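Side-chain contacts in serine-threonine phosphatase 2C (Toxoplasma gondii, PDB 2I44), which probably removes phosphate from phosphorylated serine and threonine side chains of proteins, as a metal-dependent phosphatase of the PP2C family: residues A[297-302]-A[311-316]; A[26-31]-A[38-43]; A[260-265]-A[275-280]; A[61-66]-A[223-228]. All coordinates share one frame; numbering follows the deposited sequence.

Contact 1 (A[297-302]-A[311-316]); sequences EMTLAE and DNITAM. With CA (calcium ion), chain D.
I313 meets T299 and L300 through a single methyl, CD1, which lodges between the two neighbouring side chains of the helix. T299 CG2 lies 3.5 Å from I313 CD1, and L300 CD2 lies 3.6 Å from the same atom. The ethyl arm of I313 is extended (chi2 174°), carrying its terminal carbon from the strand to the helix, whose nearest CA, that of T299, is 8.3 Å from the CA of I313. T299 presents its methyl because CG2 stands anti to the backbone N; its hydroxyl faces back along the helix and bonds to the carbonyl of L295. L300 and I313 run past one another in opposite directions, side against side. V296, one turn before L300 in helix 291-305, also touches I313.

The polar and metal chemistry lies in the loop before the strand. D311 OD2 binds a calcium ion at 2.3 Å, and three waters together with D60 and D266 complete its six ligands. The other carboxylate oxygen, D311 OD1, accepts from metal-bound water 1 at 2.8 Å, while the backbone oxygen N312 O accepts from metal-bound water 2 at 2.9 Å. D311 OD1 also receives a weak, bent bond from the backbone N of N312.

The contact thus joins helix 291-305 to strand 313-320 on the outer side of one sheet of the PP2C beta sandwich. No hydrogen bond links the two segments: the contact between them is hydrocarbon only, made by I313, two residues past D311, whose carboxylate is fixed by metal and water.

Contact 2 (A[26-31]-A[38-43]); sequences IFTDIG and DRFTLC
I26 faces F40 and L42 across the core of the PP2C beta sandwich, where strands 26-29 and 38-43 belong to opposing sheets. The strand axes run nearly antiparallel at 167°, 8.6 Å apart, a spacing bridged by side chains and not by backbone pairing. The two branches of I26 divide the work. CG2 sits almost squarely over the middle of one face of the F40 ring, 3.7 Å from its centroid and 4° off the normal, a CH-pi contact. CD1 reaches the other neighbour, meeting L42 CD1 at 3.5 Å. M316 of strand 313-320 packs beside all three residues.

Two residues on, T28 brings CG2 to the edge of the same ring, 4.2 Å from F40 CE2, so face and edge are both held by this strand. Water 4 bridges the segments, 3.0 Å from T28 OG1 and donating to D38 O at 2.7 Å. T28 OG1 also bonds to I313 O and to T314 OG1; the latter, bonded to D38 OD2 as well, makes a second link. D38 O takes another bond from R39 NH1 at 2.8 Å, the donor lying above the carbonyl plane. The D38 carboxylate, close to the calcium site, is further anchored through OD2 by T265.

Strand 26-29 ends at D29, which turns away from the core toward helix 291-305. There D29 OD1 uses its anti lone pair to accept from G31 N at 2.7 Å, forming an Asx turn.

Contact 3 (A[260-265]-A[275-280]); sequences VMILAT and AQAVEI
Strand 260-264 and helix 275-280 pass with their axes 9.4 Å apart at 117°, and V260 and V278 have the closest CA atoms, 7.3 Å from each other. Their side chains lie alongside in opposite directions, V260 CG1 touching V278 CG1 at 3.9 Å.

I262 makes the longer reach. With its ethyl arm drawn out straight (chi2 176°), it lays CD1 on the helix surface, against both the side chain and the carbonyl of A277. The A277 carbonyl oxygen is 3.7 Å from I262 CD1, and A277 CB is 3.9 Å from that same methyl. V278 CG2 borders it more loosely at 4.3 Å.

Other parts of the fold close around the group. L295 of helix 291-305 touches both I262 and A277, while L170 and C172 of the edge strand 169-174 touch V278.

Helix 274-286 is thereby seated on the outer face of the sheet that contains strand 258-264, away from the calcium ions. The four touching residues are buried and aliphatic, and no hydrogen bond crosses between the segments; the contact is made by hydrocarbon groups, with one backbone carbonyl, that of A277, also lying against the I262 methyl.

Contact 4 (A[61-66]-A[223-228]); sequences GTVGDF and QPMQLQ. With CA (calcium ion), chain E.
M225 packs against V63, and L227 against T62, where the loop after helix 214-219 passes the end of strand 53-62. M225, a selenomethionine, uses the root of its side chain: CG lies 4.2 Å from V63 CG1. The chain then bends at chi2 (-68°), carrying the selenium away from V63; Y135 also touches M225. V63 has a left-handed backbone (phi 66°), at the point where the segment leaves the strand, and its CG1 is directed at the loop.

Farther along, L227 turns its end toward the strand, with CD2 3.7 Å from T62 CG2; the two side chains approach at a slant. L227 is backbone-bonded to I209 of the two-stranded sheet, which ties the loop to the small accessory region formed by strands 196-198 and 208-210, while Y229 touches T62 as well.

Beside this hydrocarbon contact lies a metal site. The carbonyl oxygen of G61, next in the chain to T62, binds a calcium ion at 2.2 Å. Waters 1, 5, 6 and 7 and D60 complete six ligands, so most of the shell is water. Water 1 sits 2.1 Å from this ion and also binds the second calcium, bridging the pair as in other PP2C enzymes.

Two light apolar touches thus join loop and strand end without a hydrogen bond between the segments, and within these segments the metal is bound by the G61 carbonyl.

Contacts 1, 2 and 3 share one sheet: strand 313-320 lies between strands 22-29 and 258-264. The centres of contacts 1 and 2 are 11 Å apart, as are those of contacts 1 and 3. Helices 274-286 and 291-305 lie side by side, M298 CE touching I280 CD1. Contacts 2 and 4 meet in the second sheet, where strands 38-43 and 53-62 are neighbours, and a long, weak ion pair runs from R39 NH2 to D65 OD2. Contact 4 stands 21 Å from contact 1 between centres, yet water 1 joins their calcium ions. Contact 3, centred 26 Å from contact 4, lies away from the two-calcium site.

Contact 1 (A[297-302]-A[311-316])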
loop_
_atom_site.group_PDB
_atom_site.type_symbol
_atom_site.label_atom_id
_atom_site.label_comp_id
_atom_site.label_asym_id
_atom_site.label_seq_id
_atom_site.Cartn_x
_atom_site.Cartn_y
_atom_site.Cartn_z
ATOM N N GLU A 297 3.033 18.872 -0.599
ATOM C CA GLU A 297 3.289 20.206 -1.139
ATOM C C GLU A 297 4.710 20.355 -1.695
ATOM O O GLU A 297 4.905 20.992 -2.729
ATOM C CB GLU A 297 2.992 21.270 -0.075
ATOM C CG GLU A 297 1.583 21.131 0.504
ATOM C CD GLU A 297 1.106 22.363 1.256
ATOM O OE1 GLU A 297 1.902 22.936 2.029
ATOM O OE2 GLU A 297 -0.074 22.749 1.082
HETATM N N MSE A 298 5.688 19.754 -1.017
HETATM C CA MSE A 298 7.083 19.800 -1.456
HETATM C C MSE A 298 7.219 19.105 -2.812
HETATM O O MSE A 298 7.940 19.575 -3.692
HETATM C CB MSE A 298 7.988 19.086 -0.446
HETATM C CG MSE A 298 8.142 19.774 0.902
HETATM SE SE MSE A 298 9.378 21.232 0.856
HETATM C CE MSE A 298 10.957 20.310 1.459
ATOM N N THR A 299 6.527 17.978 -2.964
ATOM C CA THR A 299 6.551 17.204 -4.196
ATOM C C THR A 299 5.920 17.989 -5.337
ATOM O O THR A 299 6.448 18.009 -6.448
ATOM C CB THR A 299 5.795 15.865 -4.018
ATOM O OG1 THR A 299 6.490 15.061 -3.058
ATOM C CG2 THR A 299 5.698 15.107 -5.341
ATOM N N LEU A 300 4.793 18.637 -5.055
ATOM C CA LEU A 300 4.094 19.433 -6.055
ATOM C C LEU A 300 4.929 20.633 -6.504
ATOM O O LEU A 300 4.948 20.976 -7.685
ATOM C CB LEU A 300 2.745 19.900 -5.501
ATOM C CG LEU A 300 1.665 18.819 -5.376
ATOM C CD1 LEU A 300 0.482 19.322 -4.558
ATOM C CD2 LEU A 300 1.211 18.415 -6.767
ATOM N N ALA A 301 5.623 21.262 -5.564
ATOM C CA ALA A 301 6.462 22.407 -5.889
ATOM C C ALA A 301 7.585 21.974 -6.831
ATOM O O ALA A 301 7.872 22.645 -7.819
ATOM C CB ALA A 301 7.048 23.000 -4.615
ATOM N N GLU A 302 8.211 20.843 -6.523
ATOM C CA GLU A 302 9.298 20.319 -7.342
ATOM C C GLU A 302 8.810 19.996 -8.746
ATOM O O GLU A 302 9.503 20.262 -9.734
ATOM C CB GLU A 302 9.879 19.058 -6.703
ATOM C CG GLU A 302 11.015 18.414 -7.490
ATOM C CD GLU A 302 12.164 19.377 -7.757
ATOM O OE1 GLU A 302 12.420 20.251 -6.901
ATOM O OE2 GLU A 302 12.815 19.255 -8.814
ATOM N N ASP A 311 1.214 13.732 -10.666
ATOM C CA ASP A 311 0.302 12.601 -10.546
ATOM C C ASP A 311 -0.500 12.775 -9.255
ATOM O O ASP A 311 -0.231 13.700 -8.492
ATOM C CB ASP A 311 1.120 11.309 -10.484
ATOM C CG ASP A 311 0.254 10.074 -10.335
ATOM O OD1 ASP A 311 -0.926 10.115 -10.750
ATOM O OD2 ASP A 311 0.757 9.057 -9.813
ATOM N N ASN A 312 -1.491 11.918 -9.005
ATOM C CA ASN A 312 -2.212 12.023 -7.736
ATOM C C ASN A 312 -1.094 11.754 -6.723
ATOM O O ASN A 312 -0.203 10.937 -6.990
ATOM C CB ASN A 312 -3.272 10.920 -7.562
ATOM C CG ASN A 312 -4.468 11.076 -8.481
ATOM O OD1 ASN A 312 -4.808 12.176 -8.920
ATOM N ND2 ASN A 312 -5.137 9.964 -8.751
ATOM N N ILE A 313 -1.132 12.425 -5.577
ATOM C CA ILE A 313 -0.115 12.236 -4.551
ATOM C C ILE A 313 -0.788 12.054 -3.203
ATOM O O ILE A 313 -1.632 12.852 -2.808
ATOM C CB ILE A 313 0.838 13.450 -4.443
ATOM C CG1 ILE A 313 1.346 13.854 -5.828
ATOM C CG2 ILE A 313 2.025 13.093 -3.547
ATOM C CD1 ILE A 313 2.183 15.124 -5.828
ATOM N N THR A 314 -0.408 10.993 -2.504
ATOM C CA THR A 314 -0.955 10.699 -1.192
ATOM C C THR A 314 0.165 10.260 -0.268
ATOM O O THR A 314 0.990 9.413 -0.628
ATOM C CB THR A 314 -2.016 9.585 -1.266
ATOM O OG1 THR A 314 -3.151 10.066 -1.995
ATOM C CG2 THR A 314 -2.463 9.155 0.126
ATOM N N ALA A 315 0.191 10.845 0.923
ATOM C CA ALA A 315 1.204 10.508 1.907
ATOM C C ALA A 315 0.564 10.339 3.284
ATOM O O ALA A 315 -0.291 11.122 3.687
ATOM C CB ALA A 315 2.275 11.593 1.952
HETATM N N MSE A 316 0.969 9.288 3.983
HETATM C CA MSE A 316 0.472 8.998 5.317
HETATM C C MSE A 316 1.732 8.846 6.157
HETATM O O MSE A 316 2.552 7.970 5.890
HETATM C CB MSE A 316 -0.332 7.686 5.316
HETATM C CG MSE A 316 -0.946 7.302 6.666
HETATM SE SE MSE A 316 -1.907 5.594 6.625
HETATM C CE MSE A 316 -3.576 6.224 5.889
HETATM CA CA CA D . 0.010 6.958 -9.216
HETATM O O HOH W 1 -1.748 7.450 -10.251
HETATM O O HOH W 2 -0.600 8.091 -7.284
HETATM O O HOH W 3 0.625 5.622 -10.469
#

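Contact 2 (A[26-31]-A[38-43])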
loop_
_atom_site.group_PDB
_atom_site.type_symbol
_atom_site.label_atom_id
_atom_site.label_comp_id
_atom_site.label_asym_id
_atom_site.label_seq_id
_atom_site.Cartn_x
_atom_site.Cartn_y
_atom_site.Cartn_z
ATOM N N ILE A 26 -2.305 12.465 7.402
ATOM C CA ILE A 26 -2.584 11.964 6.064
ATOM C C ILE A 26 -2.979 13.139 5.195
ATOM O O ILE A 26 -3.832 13.933 5.580
ATOM C CB ILE A 26 -3.760 10.958 6.056
ATOM C CG1 ILE A 26 -3.564 9.895 7.140
ATOM C CG2 ILE A 26 -3.860 10.282 4.691
ATOM C CD1 ILE A 26 -4.765 8.982 7.306
ATOM N N PHE A 27 -2.362 13.247 4.025
ATOM C CA PHE A 27 -2.676 14.325 3.099
ATOM C C PHE A 27 -2.664 13.785 1.678
ATOM O O PHE A 27 -1.847 12.936 1.336
ATOM C CB PHE A 27 -1.658 15.460 3.216
ATOM C CG PHE A 27 -2.103 16.737 2.555
ATOM C CD1 PHE A 27 -2.974 17.606 3.210
ATOM C CD2 PHE A 27 -1.682 17.055 1.266
ATOM C CE1 PHE A 27 -3.422 18.779 2.591
ATOM C CE2 PHE A 27 -2.124 18.228 0.637
ATOM C CZ PHE A 27 -2.995 19.089 1.302
ATOM N N THR A 28 -3.574 14.284 0.852
ATOM C CA THR A 28 -3.659 13.847 -0.531
ATOM C C THR A 28 -3.931 15.040 -1.439
ATOM O O THR A 28 -4.423 16.072 -0.993
ATOM C CB THR A 28 -4.790 12.801 -0.714
ATOM O OG1 THR A 28 -4.738 12.268 -2.042
ATOM C CG2 THR A 28 -6.165 13.440 -0.473
ATOM N N ASP A 29 -3.607 14.894 -2.717
ATOM C CA ASP A 29 -3.837 15.959 -3.680
ATOM C C ASP A 29 -4.033 15.331 -5.046
ATOM O O ASP A 29 -3.379 14.348 -5.383
ATOM C CB ASP A 29 -2.649 16.927 -3.702
ATOM C CG ASP A 29 -2.978 18.228 -4.412
ATOM O OD1 ASP A 29 -3.223 18.200 -5.635
ATOM O OD2 ASP A 29 -3.001 19.279 -3.738
ATOM N N ILE A 30 -4.946 15.897 -5.828
ATOM C CA ILE A 30 -5.241 15.374 -7.154
ATOM C C ILE A 30 -4.118 15.649 -8.145
ATOM O O ILE A 30 -3.977 14.948 -9.147
ATOM C CB ILE A 30 -6.569 15.964 -7.709
ATOM C CG1 ILE A 30 -7.003 15.173 -8.944
ATOM C CG2 ILE A 30 -6.395 17.449 -8.048
ATOM C CD1 ILE A 30 -8.422 15.453 -9.380
ATOM N N GLY A 31 -3.311 16.660 -7.856
ATOM C CA GLY A 31 -2.224 16.991 -8.756
ATOM C C GLY A 31 -2.789 17.479 -10.075
ATOM O O GLY A 31 -3.767 18.226 -10.100
ATOM N N ASP A 38 -6.401 7.981 -5.885
ATOM C CA ASP A 38 -5.665 7.522 -4.714
ATOM C C ASP A 38 -6.687 7.397 -3.586
ATOM O O ASP A 38 -7.617 8.207 -3.486
ATOM C CB ASP A 38 -4.614 8.552 -4.282
ATOM C CG ASP A 38 -3.263 8.353 -4.949
ATOM O OD1 ASP A 38 -3.149 7.535 -5.889
ATOM O OD2 ASP A 38 -2.308 9.046 -4.524
ATOM N N ARG A 39 -6.512 6.389 -2.740
ATOM C CA ARG A 39 -7.389 6.176 -1.597
ATOM C C ARG A 39 -6.534 5.739 -0.408
ATOM O O ARG A 39 -5.352 5.428 -0.565
ATOM C CB ARG A 39 -8.449 5.118 -1.926
ATOM C CG ARG A 39 -9.488 5.583 -2.949
ATOM C CD ARG A 39 -10.340 6.728 -2.395
ATOM N NE ARG A 39 -11.435 7.092 -3.295
ATOM C CZ ARG A 39 -11.298 7.782 -4.428
ATOM N NH1 ARG A 39 -10.103 8.204 -4.823
ATOM N NH2 ARG A 39 -12.362 8.038 -5.177
ATOM N N PHE A 40 -7.119 5.720 0.782
ATOM C CA PHE A 40 -6.366 5.323 1.963
ATOM C C PHE A 40 -7.282 4.943 3.116
ATOM O O PHE A 40 -8.464 5.296 3.141
ATOM C CB PHE A 40 -5.425 6.454 2.380
ATOM C CG PHE A 40 -6.115 7.771 2.602
ATOM C CD1 PHE A 40 -6.847 8.003 3.761
ATOM C CD2 PHE A 40 -6.023 8.786 1.655
ATOM C CE1 PHE A 40 -7.471 9.224 3.979
ATOM C CE2 PHE A 40 -6.649 10.015 1.867
ATOM C CZ PHE A 40 -7.373 10.233 3.031
ATOM N N THR A 41 -6.712 4.236 4.083
ATOM C CA THR A 41 -7.468 3.764 5.223
ATOM C C THR A 41 -6.584 3.738 6.456
ATOM O O THR A 41 -5.450 3.274 6.403
ATOM C CB THR A 41 -8.005 2.341 4.947
ATOM O OG1 THR A 41 -8.910 2.382 3.833
ATOM C CG2 THR A 41 -8.713 1.773 6.179
ATOM N N LEU A 42 -7.101 4.259 7.561
ATOM C CA LEU A 42 -6.366 4.261 8.811
ATOM C C LEU A 42 -7.299 3.835 9.938
ATOM O O LEU A 42 -8.331 4.464 10.166
ATOM C CB LEU A 42 -5.786 5.656 9.099
ATOM C CG LEU A 42 -4.783 5.762 10.260
ATOM C CD1 LEU A 42 -4.046 7.085 10.191
ATOM C CD2 LEU A 42 -5.494 5.627 11.585
ATOM N N CYS A 43 -6.942 2.754 10.624
ATOM C CA CYS A 43 -7.736 2.262 11.748
ATOM C C CYS A 43 -6.901 2.449 13.021
ATOM O O CYS A 43 -6.067 1.612 13.354
ATOM C CB CYS A 43 -8.075 0.785 11.547
ATOM S SG CYS A 43 -9.257 0.127 12.752
HETATM O O HOH W 4 -7.069 10.358 -2.026
#

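Contact 3 (A[260-265]-A[275-280])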
loop_
_atom_site.group_PDB
_atom_site.type_symbol
_atom_site.label_atom_id
_atom_site.label_comp_id
_atom_site.label_asym_id
_atom_site.label_seq_id
_atom_site.Cartn_x
_atom_site.Cartn_y
_atom_site.Cartn_z
ATOM N N VAL A 260 9.983 6.960 12.152
ATOM C CA VAL A 260 8.857 7.267 11.294
ATOM C C VAL A 260 8.657 6.294 10.138
ATOM O O VAL A 260 9.609 5.753 9.582
ATOM C CB VAL A 260 9.006 8.704 10.741
ATOM C CG1 VAL A 260 10.339 8.838 10.011
ATOM C CG2 VAL A 260 7.843 9.049 9.827
HETATM N N MSE A 261 7.396 6.060 9.806
HETATM C CA MSE A 261 7.032 5.185 8.707
HETATM C C MSE A 261 6.203 6.049 7.771
HETATM O O MSE A 261 5.368 6.838 8.224
HETATM C CB MSE A 261 6.217 3.993 9.225
HETATM C CG MSE A 261 5.734 3.034 8.145
HETATM SE SE MSE A 261 4.843 1.471 8.896
HETATM C CE MSE A 261 6.210 0.161 8.532
ATOM N N ILE A 262 6.445 5.920 6.471
ATOM C CA ILE A 262 5.718 6.710 5.488
ATOM C C ILE A 262 5.109 5.818 4.417
ATOM O O ILE A 262 5.827 5.130 3.687
ATOM C CB ILE A 262 6.649 7.736 4.787
ATOM C CG1 ILE A 262 7.262 8.685 5.821
ATOM C CG2 ILE A 262 5.865 8.523 3.738
ATOM C CD1 ILE A 262 8.259 9.667 5.232
ATOM N N LEU A 263 3.785 5.819 4.337
ATOM C CA LEU A 263 3.102 5.042 3.315
ATOM C C LEU A 263 2.698 6.064 2.260
ATOM O O LEU A 263 2.093 7.088 2.586
ATOM C CB LEU A 263 1.860 4.341 3.882
ATOM C CG LEU A 263 2.070 3.289 4.982
ATOM C CD1 LEU A 263 2.183 3.969 6.337
ATOM C CD2 LEU A 263 0.900 2.304 4.991
ATOM N N ALA A 264 3.039 5.803 1.003
ATOM C CA ALA A 264 2.708 6.740 -0.060
ATOM C C ALA A 264 2.632 6.103 -1.448
ATOM O O ALA A 264 3.185 5.030 -1.693
ATOM C CB ALA A 264 3.729 7.878 -0.063
ATOM N N THR A 265 1.936 6.775 -2.355
ATOM C CA THR A 265 1.808 6.296 -3.727
ATOM C C THR A 265 3.017 6.758 -4.536
ATOM O O THR A 265 3.819 7.577 -4.056
ATOM C CB THR A 265 0.524 6.833 -4.386
ATOM O OG1 THR A 265 0.518 8.262 -4.338
ATOM C CG2 THR A 265 -0.695 6.310 -3.659
ATOM N N ALA A 275 15.142 8.639 1.756
ATOM C CA ALA A 275 15.826 9.573 2.649
ATOM C C ALA A 275 15.243 10.985 2.550
ATOM O O ALA A 275 15.066 11.659 3.564
ATOM C CB ALA A 275 17.326 9.596 2.343
ATOM N N GLN A 276 14.936 11.435 1.336
ATOM C CA GLN A 276 14.362 12.770 1.164
ATOM C C GLN A 276 13.002 12.884 1.841
ATOM O O GLN A 276 12.692 13.897 2.475
ATOM C CB GLN A 276 14.213 13.110 -0.321
ATOM C CG GLN A 276 15.530 13.329 -1.052
ATOM C CD GLN A 276 15.323 13.636 -2.521
ATOM O OE1 GLN A 276 14.713 12.855 -3.241
ATOM N NE2 GLN A 276 15.828 14.778 -2.972
ATOM N N ALA A 277 12.183 11.849 1.705
ATOM C CA ALA A 277 10.860 11.873 2.314
ATOM C C ALA A 277 10.963 11.902 3.838
ATOM O O ALA A 277 10.303 12.700 4.497
ATOM C CB ALA A 277 10.050 10.657 1.863
ATOM N N VAL A 278 11.797 11.040 4.397
ATOM C CA VAL A 278 11.951 10.992 5.842
ATOM C C VAL A 278 12.442 12.335 6.384
ATOM O O VAL A 278 11.915 12.842 7.373
ATOM C CB VAL A 278 12.929 9.881 6.254
ATOM C CG1 VAL A 278 13.238 9.980 7.734
ATOM C CG2 VAL A 278 12.320 8.526 5.934
ATOM N N GLU A 279 13.442 12.908 5.726
ATOM C CA GLU A 279 13.992 14.195 6.139
ATOM C C GLU A 279 12.905 15.269 6.163
ATOM O O GLU A 279 12.747 15.971 7.164
ATOM C CB GLU A 279 15.113 14.622 5.193
ATOM C CG GLU A 279 15.591 16.049 5.423
ATOM C CD GLU A 279 16.831 16.391 4.617
ATOM O OE1 GLU A 279 17.935 15.958 5.011
ATOM O OE2 GLU A 279 16.700 17.083 3.586
ATOM N N ILE A 280 12.163 15.389 5.062
ATOM C CA ILE A 280 11.090 16.371 4.960
ATOM C C ILE A 280 10.054 16.150 6.061
ATOM O O ILE A 280 9.620 17.098 6.714
ATOM C CB ILE A 280 10.387 16.289 3.587
ATOM C CG1 ILE A 280 11.365 16.691 2.478
ATOM C CG2 ILE A 280 9.161 17.204 3.561
ATOM C CD1 ILE A 280 10.792 16.559 1.085
#

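Contact 4 (A[61-66]-A[223-228])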
loop_
_atom_site.group_PDB
_atom_site.type_symbol
_atom_site.label_atom_id
_atom_site.label_comp_id
_atom_site.label_asym_id
_atom_site.label_seq_id
_atom_site.Cartn_x
_atom_site.Cartn_y
_atom_site.Cartn_z
ATOM N N GLY A 61 -5.135 3.751 -7.216
ATOM C CA GLY A 61 -6.000 3.172 -8.223
ATOM C C GLY A 61 -5.625 3.605 -9.625
ATOM O O GLY A 61 -4.927 4.605 -9.813
ATOM N N THR A 62 -6.071 2.836 -10.610
ATOM C CA THR A 62 -5.821 3.141 -12.011
ATOM C C THR A 62 -6.975 2.563 -12.841
ATOM O O THR A 62 -7.539 1.524 -12.493
ATOM C CB THR A 62 -4.475 2.556 -12.491
ATOM O OG1 THR A 62 -4.292 2.850 -13.879
ATOM C CG2 THR A 62 -4.446 1.064 -12.298
ATOM N N VAL A 63 -7.294 3.236 -13.943
ATOM C CA VAL A 63 -8.398 2.865 -14.824
ATOM C C VAL A 63 -9.670 3.062 -14.004
ATOM O O VAL A 63 -10.427 2.125 -13.762
ATOM C CB VAL A 63 -8.321 1.389 -15.303
ATOM C CG1 VAL A 63 -9.371 1.147 -16.372
ATOM C CG2 VAL A 63 -6.929 1.075 -15.849
ATOM N N GLY A 64 -9.892 4.300 -13.580
ATOM C CA GLY A 64 -11.046 4.610 -12.759
ATOM C C GLY A 64 -10.675 4.429 -11.299
ATOM O O GLY A 64 -9.636 3.844 -10.991
ATOM N N ASP A 65 -11.512 4.925 -10.395
ATOM C CA ASP A 65 -11.237 4.802 -8.969
ATOM C C ASP A 65 -11.987 3.639 -8.316
ATOM O O ASP A 65 -11.942 3.470 -7.100
ATOM C CB ASP A 65 -11.596 6.106 -8.239
ATOM C CG ASP A 65 -13.060 6.512 -8.427
ATOM O OD1 ASP A 65 -13.906 5.634 -8.704
ATOM O OD2 ASP A 65 -13.367 7.717 -8.285
ATOM N N PHE A 66 -12.665 2.829 -9.119
ATOM C CA PHE A 66 -13.443 1.726 -8.570
ATOM C C PHE A 66 -12.696 0.786 -7.623
ATOM O O PHE A 66 -13.155 0.526 -6.513
ATOM C CB PHE A 66 -14.073 0.900 -9.694
ATOM C CG PHE A 66 -14.978 -0.189 -9.198
ATOM C CD1 PHE A 66 -16.301 0.084 -8.862
ATOM C CD2 PHE A 66 -14.501 -1.483 -9.034
ATOM C CE1 PHE A 66 -17.135 -0.924 -8.370
ATOM C CE2 PHE A 66 -15.324 -2.496 -8.542
ATOM C CZ PHE A 66 -16.645 -2.213 -8.210
ATOM N N GLN A 223 -11.324 -1.429 -25.913
ATOM C CA GLN A 223 -10.212 -0.785 -25.234
ATOM C C GLN A 223 -9.579 -1.629 -24.128
ATOM O O GLN A 223 -9.737 -1.332 -22.945
ATOM C CB GLN A 223 -10.674 0.554 -24.660
ATOM C CG GLN A 223 -11.028 1.575 -25.724
ATOM C CD GLN A 223 -11.930 2.667 -25.195
ATOM O OE1 GLN A 223 -13.030 2.391 -24.710
ATOM N NE2 GLN A 223 -11.475 3.915 -25.284
ATOM N N PRO A 224 -8.856 -2.698 -24.503
ATOM C CA PRO A 224 -8.207 -3.555 -23.506
ATOM C C PRO A 224 -7.161 -2.715 -22.770
ATOM O O PRO A 224 -6.547 -1.827 -23.367
ATOM C CB PRO A 224 -7.584 -4.662 -24.359
ATOM C CG PRO A 224 -7.248 -3.944 -25.631
ATOM C CD PRO A 224 -8.500 -3.123 -25.868
HETATM N N MSE A 225 -6.965 -2.979 -21.483
HETATM C CA MSE A 225 -6.007 -2.197 -20.712
HETATM C C MSE A 225 -4.763 -2.957 -20.279
HETATM O O MSE A 225 -4.742 -4.190 -20.256
HETATM C CB MSE A 225 -6.693 -1.595 -19.485
HETATM C CG MSE A 225 -7.848 -0.650 -19.813
HETATM SE SE MSE A 225 -7.254 1.000 -20.677
HETATM C CE MSE A 225 -7.864 0.654 -22.467
ATOM N N GLN A 226 -3.737 -2.184 -19.928
ATOM C CA GLN A 226 -2.442 -2.692 -19.488
ATOM C C GLN A 226 -2.034 -2.015 -18.181
ATOM O O GLN A 226 -2.536 -0.953 -17.840
ATOM C CB GLN A 226 -1.376 -2.380 -20.533
ATOM C CG GLN A 226 -1.599 -3.018 -21.883
ATOM C CD GLN A 226 -0.816 -2.322 -22.984
ATOM O OE1 GLN A 226 -1.097 -1.165 -23.329
ATOM N NE2 GLN A 226 0.169 -3.019 -23.539
ATOM N N LEU A 227 -1.109 -2.634 -17.461
ATOM C CA LEU A 227 -0.628 -2.081 -16.202
ATOM C C LEU A 227 0.888 -2.139 -16.183
ATOM O O LEU A 227 1.496 -2.980 -16.847
ATOM C CB LEU A 227 -1.188 -2.875 -15.018
ATOM C CG LEU A 227 -2.712 -2.925 -14.890
ATOM C CD1 LEU A 227 -3.094 -3.756 -13.678
ATOM C CD2 LEU A 227 -3.255 -1.505 -14.754
ATOM N N GLN A 228 1.504 -1.241 -15.427
ATOM C CA GLN A 228 2.952 -1.233 -15.338
ATOM C C GLN A 228 3.471 -1.874 -14.055
ATOM O O GLN A 228 4.636 -1.736 -13.705
ATOM C CB GLN A 228 3.480 0.189 -15.527
ATOM C CG GLN A 228 3.351 0.631 -16.973
ATOM C CD GLN A 228 3.745 2.074 -17.201
ATOM O OE1 GLN A 228 3.204 2.986 -16.574
ATOM N NE2 GLN A 228 4.689 2.291 -18.111
HETATM CA CA CA E . -3.309 6.074 -10.058
HETATM O O HOH W 1 -1.748 7.450 -10.251
HETATM O O HOH W 5 -1.892 4.724 -11.312
HETATM O O HOH W 6 -4.742 7.068 -11.512
HETATM O O HOH W 7 -4.161 7.482 -8.601
#